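Local atomic coordinates of dTDP-4-dehydrorhamnose reductase (Bacillus anthracis, PDB entry 3SC6), a protein that catalyses the NADPH-dependent reduction of dTDP-4-dehydrorhamnose to dTDP-L-rhamnose, the final step of dTDP-L-rhamnose biosynthesis. Residues S46-Q49 against Q50-E54; N163-K166 against T167-L171; A192-N195 against V196-K200; L238-S241 against T242-G246. All coordinates share one frame; numbering follows the deposited sequence.

Interaction 1 of 4, residues S46-Q49 against Q50-E54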
loop_
_atom_site.group_PDB
_atom_site.type_symbol
_atom_site.label_atom_id
_atom_site.label_comp_id
_atom_site.label_asym_id
_atom_site.label_seq_id
_atom_site.Cartn_x
_atom_site.Cartn_y
_atom_site.Cartn_z
ATOM N N SER A 46 5.395 21.599 -12.058
ATOM C CA SER A 46 5.488 21.991 -13.454
ATOM C C SER A 46 5.601 20.745 -14.330
ATOM O O SER A 46 5.005 20.681 -15.404
ATOM C CB SER A 46 6.686 22.912 -13.676
ATOM O OG SER A 46 7.896 22.269 -13.312
ATOM N N GLN A 47 6.355 19.755 -13.862
ATOM C CA GLN A 47 6.537 18.515 -14.609
ATOM C C GLN A 47 5.279 17.655 -14.543
ATOM O O GLN A 47 4.883 17.053 -15.543
ATOM C CB GLN A 47 7.722 17.709 -14.062
ATOM C CG GLN A 47 7.999 16.419 -14.847
ATOM C CD GLN A 47 9.162 15.603 -14.286
ATOM O OE1 GLN A 47 9.660 15.871 -13.190
ATOM N NE2 GLN A 47 9.578 14.582 -15.028
ATOM N N VAL A 48 4.661 17.596 -13.363
ATOM C CA VAL A 48 3.449 16.804 -13.177
ATOM C C VAL A 48 2.377 17.248 -14.165
ATOM O O VAL A 48 1.734 16.418 -14.814
ATOM C CB VAL A 48 2.902 16.911 -11.738
ATOM C CG1 VAL A 48 1.635 16.088 -11.592
ATOM C CG2 VAL A 48 3.939 16.444 -10.741
ATOM N N GLN A 49 2.183 18.558 -14.276
ATOM C CA GLN A 49 1.188 19.096 -15.197
ATOM C C GLN A 49 1.551 18.803 -16.657
ATOM O O GLN A 49 0.700 18.381 -17.432
ATOM C CB GLN A 49 0.947 20.592 -14.941
ATOM C CG GLN A 49 0.281 20.864 -13.580
ATOM C CD GLN A 49 0.055 22.346 -13.287
ATOM O OE1 GLN A 49 0.749 23.216 -13.816
ATOM N NE2 GLN A 49 -0.889 22.629 -12.392
ATOM N N GLN A 50 2.813 18.993 -17.025
ATOM C CA GLN A 50 3.239 18.729 -18.396
ATOM C C GLN A 50 2.887 17.315 -18.841
ATOM O O GLN A 50 2.295 17.114 -19.895
ATOM C CB GLN A 50 4.747 18.894 -18.529
ATOM C CG GLN A 50 5.262 18.612 -19.935
ATOM C CD GLN A 50 6.768 18.720 -20.042
ATOM O OE1 GLN A 50 7.332 18.600 -21.132
ATOM N NE2 GLN A 50 7.433 18.946 -18.910
ATOM N N VAL A 51 3.268 16.336 -18.032
ATOM C CA VAL A 51 3.005 14.940 -18.346
ATOM C C VAL A 51 1.515 14.607 -18.371
ATOM O O VAL A 51 1.045 13.928 -19.285
ATOM C CB VAL A 51 3.713 14.003 -17.351
ATOM C CG1 VAL A 51 3.382 12.553 -17.664
ATOM C CG2 VAL A 51 5.218 14.226 -17.392
ATOM N N VAL A 52 0.776 15.084 -17.375
ATOM C CA VAL A 52 -0.657 14.818 -17.309
ATOM C C VAL A 52 -1.415 15.517 -18.442
ATOM O O VAL A 52 -2.428 15.007 -18.907
ATOM C CB VAL A 52 -1.251 15.196 -15.938
ATOM C CG1 VAL A 52 -2.750 14.958 -15.925
ATOM C CG2 VAL A 52 -0.584 14.388 -14.835
ATOM N N GLN A 53 -0.933 16.680 -18.880
ATOM C CA GLN A 53 -1.588 17.413 -19.974
ATOM C C GLN A 53 -1.407 16.685 -21.295
ATOM O O GLN A 53 -2.367 16.442 -22.016
ATOM C CB GLN A 53 -1.015 18.831 -20.129
ATOM C CG GLN A 53 -1.274 19.815 -18.988
ATOM C CD GLN A 53 -2.741 20.157 -18.811
ATOM O OE1 GLN A 53 -3.611 19.600 -19.481
ATOM N NE2 GLN A 53 -3.022 21.089 -17.905
ATOM N N GLU A 54 -0.159 16.350 -21.599
ATOM C CA GLU A 54 0.190 15.655 -22.833
ATOM C C GLU A 54 -0.553 14.333 -23.004
ATOM O O GLU A 54 -1.252 14.135 -23.995
ATOM C CB GLU A 54 1.703 15.424 -22.878
ATOM C CG GLU A 54 2.197 14.702 -24.120
ATOM C CD GLU A 54 3.707 14.524 -24.132
ATOM O OE1 GLU A 54 4.381 15.033 -23.210
ATOM O OE2 GLU A 54 4.222 13.883 -25.073
#

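Interaction 2 of 4, residues N163-K166 against T167-L171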
loop_
_atom_site.group_PDB
_atom_site.type_symbol
_atom_site.label_atom_id
_atom_site.label_comp_id
_atom_site.label_asym_id
_atom_site.label_seq_id
_atom_site.Cartn_x
_atom_site.Cartn_y
_atom_site.Cartn_z
ATOM N N ASN A 163 11.055 -7.729 0.550
ATOM C CA ASN A 163 9.888 -7.749 1.415
ATOM C C ASN A 163 10.107 -8.769 2.525
ATOM O O ASN A 163 11.094 -9.510 2.511
ATOM C CB ASN A 163 8.611 -8.021 0.611
ATOM C CG ASN A 163 8.631 -9.360 -0.094
ATOM O OD1 ASN A 163 9.399 -10.251 0.257
ATOM N ND2 ASN A 163 7.750 -9.523 -1.068
ATOM N N PHE A 164 9.195 -8.809 3.487
ATOM C CA PHE A 164 9.313 -9.737 4.606
ATOM C C PHE A 164 9.259 -11.205 4.185
ATOM O O PHE A 164 9.904 -12.037 4.801
ATOM C CB PHE A 164 8.233 -9.441 5.647
ATOM C CG PHE A 164 8.312 -10.305 6.878
ATOM C CD1 PHE A 164 9.083 -9.914 7.962
ATOM C CD2 PHE A 164 7.601 -11.493 6.962
ATOM C CE1 PHE A 164 9.151 -10.697 9.098
ATOM C CE2 PHE A 164 7.665 -12.281 8.098
ATOM C CZ PHE A 164 8.439 -11.883 9.166
ATOM N N VAL A 165 8.508 -11.533 3.143
ATOM C CA VAL A 165 8.432 -12.929 2.715
ATOM C C VAL A 165 9.750 -13.401 2.090
ATOM O O VAL A 165 10.218 -14.499 2.393
ATOM C CB VAL A 165 7.266 -13.177 1.755
ATOM C CG1 VAL A 165 7.265 -14.624 1.294
ATOM C CG2 VAL A 165 5.953 -12.838 2.435
ATOM N N LYS A 166 10.344 -12.580 1.223
ATOM C CA LYS A 166 11.615 -12.944 0.583
ATOM C C LYS A 166 12.748 -13.024 1.609
ATOM O O LYS A 166 13.651 -13.841 1.470
ATOM C CB LYS A 166 12.009 -11.943 -0.509
ATOM C CG LYS A 166 11.073 -11.844 -1.710
ATOM C CD LYS A 166 11.604 -10.783 -2.686
ATOM C CE LYS A 166 10.728 -10.613 -3.912
ATOM N NZ LYS A 166 10.626 -11.859 -4.702
ATOM N N THR A 167 12.702 -12.164 2.625
ATOM C CA THR A 167 13.731 -12.148 3.665
ATOM C C THR A 167 13.749 -13.448 4.474
ATOM O O THR A 167 14.819 -13.998 4.734
ATOM C CB THR A 167 13.573 -10.934 4.614
ATOM O OG1 THR A 167 13.718 -9.719 3.868
ATOM C CG2 THR A 167 14.626 -10.960 5.705
ATOM N N MET A 168 12.575 -13.943 4.865
ATOM C CA MET A 168 12.502 -15.186 5.637
ATOM C C MET A 168 13.061 -16.374 4.852
ATOM O O MET A 168 13.801 -17.186 5.400
ATOM C CB MET A 168 11.063 -15.494 6.069
ATOM C CG MET A 168 10.397 -14.474 6.998
ATOM S SD MET A 168 11.180 -14.210 8.613
ATOM C CE MET A 168 12.251 -12.808 8.304
ATOM N N ILE A 169 12.707 -16.474 3.575
ATOM C CA ILE A 169 13.185 -17.574 2.732
ATOM C C ILE A 169 14.690 -17.475 2.488
ATOM O O ILE A 169 15.371 -18.485 2.322
ATOM C CB ILE A 169 12.460 -17.603 1.371
ATOM C CG1 ILE A 169 10.954 -17.785 1.572
ATOM C CG2 ILE A 169 13.001 -18.732 0.500
ATOM C CD1 ILE A 169 10.176 -17.822 0.282
ATOM N N ARG A 170 15.197 -16.249 2.474
ATOM C CA ARG A 170 16.612 -15.992 2.251
ATOM C C ARG A 170 17.406 -16.363 3.496
ATOM O O ARG A 170 18.407 -17.078 3.418
ATOM C CB ARG A 170 16.802 -14.511 1.937
ATOM C CG ARG A 170 18.223 -14.064 1.611
ATOM C CD ARG A 170 18.219 -12.566 1.343
ATOM N NE ARG A 170 17.295 -12.235 0.257
ATOM C CZ ARG A 170 17.032 -10.999 -0.166
ATOM N NH1 ARG A 170 17.618 -9.949 0.400
ATOM N NH2 ARG A 170 16.170 -10.814 -1.160
ATOM N N LEU A 171 16.946 -15.876 4.645
ATOM C CA LEU A 171 17.604 -16.142 5.917
ATOM C C LEU A 171 17.286 -17.543 6.435
ATOM O O LEU A 171 18.147 -18.212 7.003
ATOM C CB LEU A 171 17.181 -15.097 6.955
ATOM C CG LEU A 171 17.500 -13.639 6.599
ATOM C CD1 LEU A 171 16.970 -12.694 7.668
ATOM C CD2 LEU A 171 18.996 -13.432 6.399
#

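Interaction 3 of 4, residues A192-N195 against V196-K200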
loop_
_atom_site.group_PDB
_atom_site.type_symbol
_atom_site.label_atom_id
_atom_site.label_comp_id
_atom_site.label_asym_id
_atom_site.label_seq_id
_atom_site.Cartn_x
_atom_site.Cartn_y
_atom_site.Cartn_z
ATOM N N ALA A 192 -0.969 -8.659 -5.678
ATOM C CA ALA A 192 -1.864 -9.214 -6.695
ATOM C C ALA A 192 -3.327 -9.073 -6.292
ATOM O O ALA A 192 -4.158 -8.722 -7.129
ATOM C CB ALA A 192 -1.531 -10.655 -6.986
ATOM N N ASP A 193 -3.645 -9.355 -5.027
ATOM C CA ASP A 193 -5.029 -9.237 -4.542
ATOM C C ASP A 193 -5.459 -7.767 -4.489
ATOM O O ASP A 193 -6.622 -7.440 -4.750
ATOM C CB ASP A 193 -5.217 -9.894 -3.166
ATOM C CG ASP A 193 -5.000 -11.405 -3.189
ATOM O OD1 ASP A 193 -4.798 -11.974 -4.281
ATOM O OD2 ASP A 193 -5.059 -12.030 -2.106
ATOM N N LEU A 194 -4.524 -6.887 -4.142
ATOM C CA LEU A 194 -4.814 -5.464 -4.069
ATOM C C LEU A 194 -5.107 -4.940 -5.473
ATOM O O LEU A 194 -6.107 -4.251 -5.697
ATOM C CB LEU A 194 -3.633 -4.698 -3.466
ATOM C CG LEU A 194 -3.825 -3.183 -3.364
ATOM C CD1 LEU A 194 -5.066 -2.866 -2.546
ATOM C CD2 LEU A 194 -2.599 -2.516 -2.762
ATOM N N ASN A 195 -4.231 -5.270 -6.419
ATOM C CA ASN A 195 -4.400 -4.829 -7.802
ATOM C C ASN A 195 -5.730 -5.280 -8.376
ATOM O O ASN A 195 -6.346 -4.553 -9.153
ATOM C CB ASN A 195 -3.236 -5.301 -8.677
ATOM C CG ASN A 195 -1.906 -4.682 -8.267
ATOM O OD1 ASN A 195 -1.867 -3.695 -7.522
ATOM N ND2 ASN A 195 -0.810 -5.233 -8.783
ATOM N N VAL A 196 -6.176 -6.474 -7.993
ATOM C CA VAL A 196 -7.446 -6.984 -8.484
ATOM C C VAL A 196 -8.558 -6.057 -8.033
ATOM O O VAL A 196 -9.473 -5.763 -8.796
ATOM C CB VAL A 196 -7.745 -8.415 -7.983
ATOM C CG1 VAL A 196 -9.146 -8.840 -8.380
ATOM C CG2 VAL A 196 -6.713 -9.395 -8.508
ATOM N N MET A 197 -8.457 -5.571 -6.799
ATOM C CA MET A 197 -9.474 -4.677 -6.254
ATOM C C MET A 197 -9.358 -3.281 -6.872
ATOM O O MET A 197 -10.366 -2.657 -7.188
ATOM C CB MET A 197 -9.367 -4.604 -4.731
ATOM C CG MET A 197 -10.503 -3.844 -4.075
ATOM S SD MET A 197 -12.103 -4.619 -4.448
ATOM C CE MET A 197 -11.853 -6.262 -3.775
ATOM N N ILE A 198 -8.134 -2.789 -7.034
ATOM C CA ILE A 198 -7.920 -1.467 -7.631
ATOM C C ILE A 198 -8.552 -1.459 -9.014
ATOM O O ILE A 198 -9.272 -0.535 -9.389
ATOM C CB ILE A 198 -6.415 -1.135 -7.778
ATOM C CG1 ILE A 198 -5.747 -1.050 -6.404
ATOM C CG2 ILE A 198 -6.232 0.187 -8.492
ATOM C CD1 ILE A 198 -4.269 -0.746 -6.453
ATOM N N ASN A 199 -8.277 -2.520 -9.756
ATOM C CA ASN A 199 -8.790 -2.696 -11.102
ATOM C C ASN A 199 -10.327 -2.603 -11.107
ATOM O O ASN A 199 -10.916 -1.972 -11.982
ATOM C CB ASN A 199 -8.339 -4.072 -11.628
ATOM C CG ASN A 199 -8.710 -4.306 -13.070
ATOM O OD1 ASN A 199 -8.946 -3.368 -13.825
ATOM N ND2 ASN A 199 -8.697 -5.563 -13.482
ATOM N N LYS A 200 -10.967 -3.219 -10.116
ATOM C CA LYS A 200 -12.430 -3.204 -10.015
ATOM C C LYS A 200 -12.965 -1.802 -9.720
ATOM O O LYS A 200 -13.982 -1.392 -10.279
ATOM C CB LYS A 200 -12.903 -4.237 -8.980
ATOM C CG LYS A 200 -12.506 -5.682 -9.361
ATOM C CD LYS A 200 -12.860 -6.741 -8.303
ATOM C CE LYS A 200 -14.349 -6.847 -8.029
ATOM N NZ LYS A 200 -15.133 -7.233 -9.244
#

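Interaction 4 of 4, residues L238-S241 against T242-G246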
loop_
_atom_site.group_PDB
_atom_site.type_symbol
_atom_site.label_atom_id
_atom_site.label_comp_id
_atom_site.label_asym_id
_atom_site.label_seq_id
_atom_site.Cartn_x
_atom_site.Cartn_y
_atom_site.Cartn_z
ATOM N N LEU A 238 11.468 -17.733 17.061
ATOM C CA LEU A 238 11.408 -17.288 18.452
ATOM C C LEU A 238 10.654 -15.965 18.573
ATOM O O LEU A 238 11.025 -14.984 17.939
ATOM C CB LEU A 238 12.825 -17.131 19.010
ATOM C CG LEU A 238 13.705 -18.390 18.984
ATOM C CD1 LEU A 238 15.107 -18.079 19.484
ATOM C CD2 LEU A 238 13.081 -19.516 19.798
ATOM N N PRO A 239 9.597 -15.931 19.404
ATOM C CA PRO A 239 8.814 -14.713 19.582
ATOM C C PRO A 239 9.528 -13.669 20.432
ATOM O O PRO A 239 9.909 -13.959 21.564
ATOM C CB PRO A 239 7.564 -15.211 20.307
ATOM C CG PRO A 239 8.025 -16.382 21.079
ATOM C CD PRO A 239 9.116 -17.023 20.271
ATOM N N VAL A 240 9.698 -12.466 19.890
ATOM C CA VAL A 240 10.367 -11.382 20.611
ATOM C C VAL A 240 9.484 -10.136 20.674
ATOM O O VAL A 240 8.575 -9.966 19.860
ATOM C CB VAL A 240 11.721 -11.014 19.968
ATOM C CG1 VAL A 240 12.676 -12.194 20.033
ATOM C CG2 VAL A 240 11.528 -10.551 18.533
ATOM N N SER A 241 9.762 -9.271 21.644
ATOM C CA SER A 241 9.000 -8.040 21.828
ATOM C C SER A 241 9.540 -6.912 20.957
ATOM O O SER A 241 10.571 -7.056 20.302
ATOM C CB SER A 241 9.028 -7.614 23.298
ATOM O OG SER A 241 10.356 -7.372 23.735
ATOM N N THR A 242 8.828 -5.789 20.964
ATOM C CA THR A 242 9.208 -4.616 20.184
ATOM C C THR A 242 10.362 -3.847 20.820
ATOM O O THR A 242 11.203 -3.286 20.118
ATOM C CB THR A 242 8.025 -3.640 20.040
ATOM O OG1 THR A 242 7.603 -3.206 21.340
ATOM C CG2 THR A 242 6.862 -4.303 19.330
ATOM N N GLU A 243 10.392 -3.816 22.148
ATOM C CA GLU A 243 11.443 -3.107 22.876
ATOM C C GLU A 243 12.831 -3.705 22.631
ATOM O O GLU A 243 13.819 -2.973 22.549
ATOM C CB GLU A 243 11.137 -3.085 24.378
ATOM C CG GLU A 243 9.829 -2.376 24.734
ATOM C CD GLU A 243 9.553 -2.356 26.230
ATOM O OE1 GLU A 243 10.377 -2.894 27.002
ATOM O OE2 GLU A 243 8.510 -1.799 26.632
ATOM N N GLU A 244 12.900 -5.028 22.508
ATOM C CA GLU A 244 14.173 -5.709 22.273
ATOM C C GLU A 244 14.637 -5.564 20.820
ATOM O O GLU A 244 15.824 -5.714 20.522
ATOM C CB GLU A 244 14.062 -7.195 22.645
ATOM C CG GLU A 244 15.365 -7.983 22.458
ATOM C CD GLU A 244 15.245 -9.442 22.864
ATOM O OE1 GLU A 244 16.264 -10.165 22.788
ATOM O OE2 GLU A 244 14.140 -9.865 23.265
ATOM N N PHE A 245 13.696 -5.272 19.928
ATOM C CA PHE A 245 14.009 -5.107 18.513
ATOM C C PHE A 245 14.579 -3.720 18.234
ATOM O O PHE A 245 15.314 -3.525 17.265
ATOM C CB PHE A 245 12.761 -5.344 17.658
ATOM C CG PHE A 245 13.041 -5.414 16.184
ATOM C CD1 PHE A 245 13.577 -6.560 15.620
ATOM C CD2 PHE A 245 12.769 -4.334 15.361
ATOM C CE1 PHE A 245 13.836 -6.628 14.264
ATOM C CE2 PHE A 245 13.026 -4.396 14.005
ATOM C CZ PHE A 245 13.559 -5.544 13.456
ATOM N N GLY A 246 14.236 -2.761 19.087
ATOM C CA GLY A 246 14.713 -1.399 18.934
ATOM C C GLY A 246 14.184 -0.737 17.677
ATOM O O GLY A 246 14.826 -0.777 16.627
#

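Interaction 1 of 4, residues S46-Q49 against Q50-E54
Successive i to i+4 main-chain bonds join residues 46-49 to 50-54 in one regular alpha-helix: Gln50 N donates to Ser46 O at 3.2 Å, Val51 N to Gln47 O at 3.1 Å and Val52 N to Val48 O at 3.0 Å. The middle bond is nearly straight, with an N-H...O angle of 175°. On the buried face Val48 and Val52 stand one turn apart and approach each other loosely, each through one methyl group, Val48 CG1 lying 4.3 Å from Val52 CG2. With CG1 of Val52 anti to the backbone N (chi1 178°), CG2 is left beside that N, next to the preceding turn. The helix is the connection of a beta-alpha-beta crossover in the Rossmann fold, leading from strand 30-35 to strand 59-62, which flank strand 6-11. Short branched valines suit its inner face, where Val52 also packs on Ala93 and Val97 of helix 76-97. Gln49 and Gln53 lie on Val92 and Leu96 of that helix, glutamine's long aliphatic chain being able to cover a neighbour. Gln47 is fully extended, its CG 4.4 Å from Val51 CG2, and its OE1 accepts a hydrogen bond from Asp41 N. Ser46 OG is hydrogen-bonded to Asn44 OD1.

Interaction 2 of 4, residues N163-K166 against T167-L171
Asn163 and Thr167 tie off the start of helix 164-172, with Asn163 as the N-cap. Its OD1 accepts from Lys166 N at 2.7 Å, almost in line with the side-chain carbonyl, a role that suits the short amide of asparagine because it can fold back onto an N-H of the first turn. The backbone carbonyl of the same residue is gripped twice: Asn163 O accepts from Thr167 N at 3.1 Å and from Thr167 OG1 at 3.0 Å, the hydroxyl standing above the carbonyl plane. Placing OG1 beside its own backbone N (chi1 -62°) brings both donors to that one oxygen. Further along, Met168 N bonds to Phe164 O at 3.3 Å and Arg170 N to Lys166 O at 3.0 Å. Among the apolar contacts, Val165 lies against Phe223 and Ile227 of helix 220-231 and Leu277 and Phe280 of helix 273-283, a buried place fitted to a compact side chain. Phe164 and Met168 cross obliquely in a Met-aromatic contact, on the side where Val180 of strand 177-181 meets both. Met168 CG makes a CH-pi contact over the Phe164 ring face, 4.1 Å from its centroid, while Met168 SD comes within 3.6 Å of Phe164 CZ.

Interaction 3 of 4, residues A192-N195 against V196-K200
Val196 meets Ala192 one turn back in helix 191-202, which links strand 185-190 to strand 208-211 as the helical arm of a beta-alpha-beta unit on the Rossmann sheet. Val196 N donates to Ala192 O at 3.1 Å. Val196 lies on the exposed side of the helix, where its compact branched side chain stays against the backbone of the preceding turn, CB and CG2 near Ala192 O. The small Ala192 lies against Gln20 and Glu24, which suits a buried place between this helix and helix 16-24. At Met197 the bond from its N to Asp193 O is weak, at 3.3 Å. The flexible thioether chain of Met197 bends away to reach Met270, while Asp193 uses its OD1 in a salt bridge with Arg279. Ile198 follows with the firmer backbone bond, its N lying 2.8 Å from Leu194 O. Its CG1 is beside the backbone N (chi1 -64°), which carries CD1 back over the preceding turn. There Ile198 CD1 lies 4.0 Å from both Leu194 CG, the branch point of a chain met at a slant, and OD1 of Asn195, which runs alongside pointing the same way and whose ND2 bonds to Glu24 OE1. Asn199 N donates to Asn195 O at 2.9 Å.

Interaction 4 of 4, residues L238-S241 against T242-G246
A strand running directly into a single helical turn is the element here: strand 236-240, with Val240 at its exit, meets the weakly bonded helix of residues 242-245. Ser241 is the single linking residue between strand and helix, and its side chain stays close to the backbone that follows. OG sits between its own backbone N and carbonyl carbon (chi1 61°), which puts Ser241 OG 3.7 Å from Glu244 N and 3.9 Å from Glu244 CB. Serine suits the link because it is small and puts a hydroxyl near the first N-H groups of the helix. Glu244 is extended, CG anti to its backbone N, and reaches back along the strand until its OE2 is 4.2 Å from Val240 CG1, a loose contact of carboxylate and methyl. Phe245 CB lies 3.8 Å from Ser241 O, and its ring turns off to pack on Val181 of strand 177-181. Asp183 OD1 accepts a hydrogen bond from Thr242 N, fixing the start of the helix to the loop after that strand. Gly246 is the first residue beyond the helix, where its positive phi suits glycine. The whole is a beta-strand of the two-stranded parallel sheet 177-181/236-240 passing through one residue into a short helical turn.

From the N terminus the four contacts follow one another in series, and because each joins directly consecutive segments, none closes a loop of its own and none nests in or crosses another. Interaction 1 belongs to the nucleotide-binding Rossmann part, on a crossover helix that packs on helix 76-97. Interaction 2 begins the helix after strand 148-157, which packs against helices 220-231 and 273-283 and strand 177-181. Interaction 3 returns to the main sheet, on a helix touching helices 16-24 and 273-283, so interactions 2 and 3 share helix 273-283 as a neighbour. Interaction 4 lies where strand 236-240 runs out into helix 242-245. Side chains of interactions 2 and 4 both pack on strand 177-181, with centres about 18 Å apart.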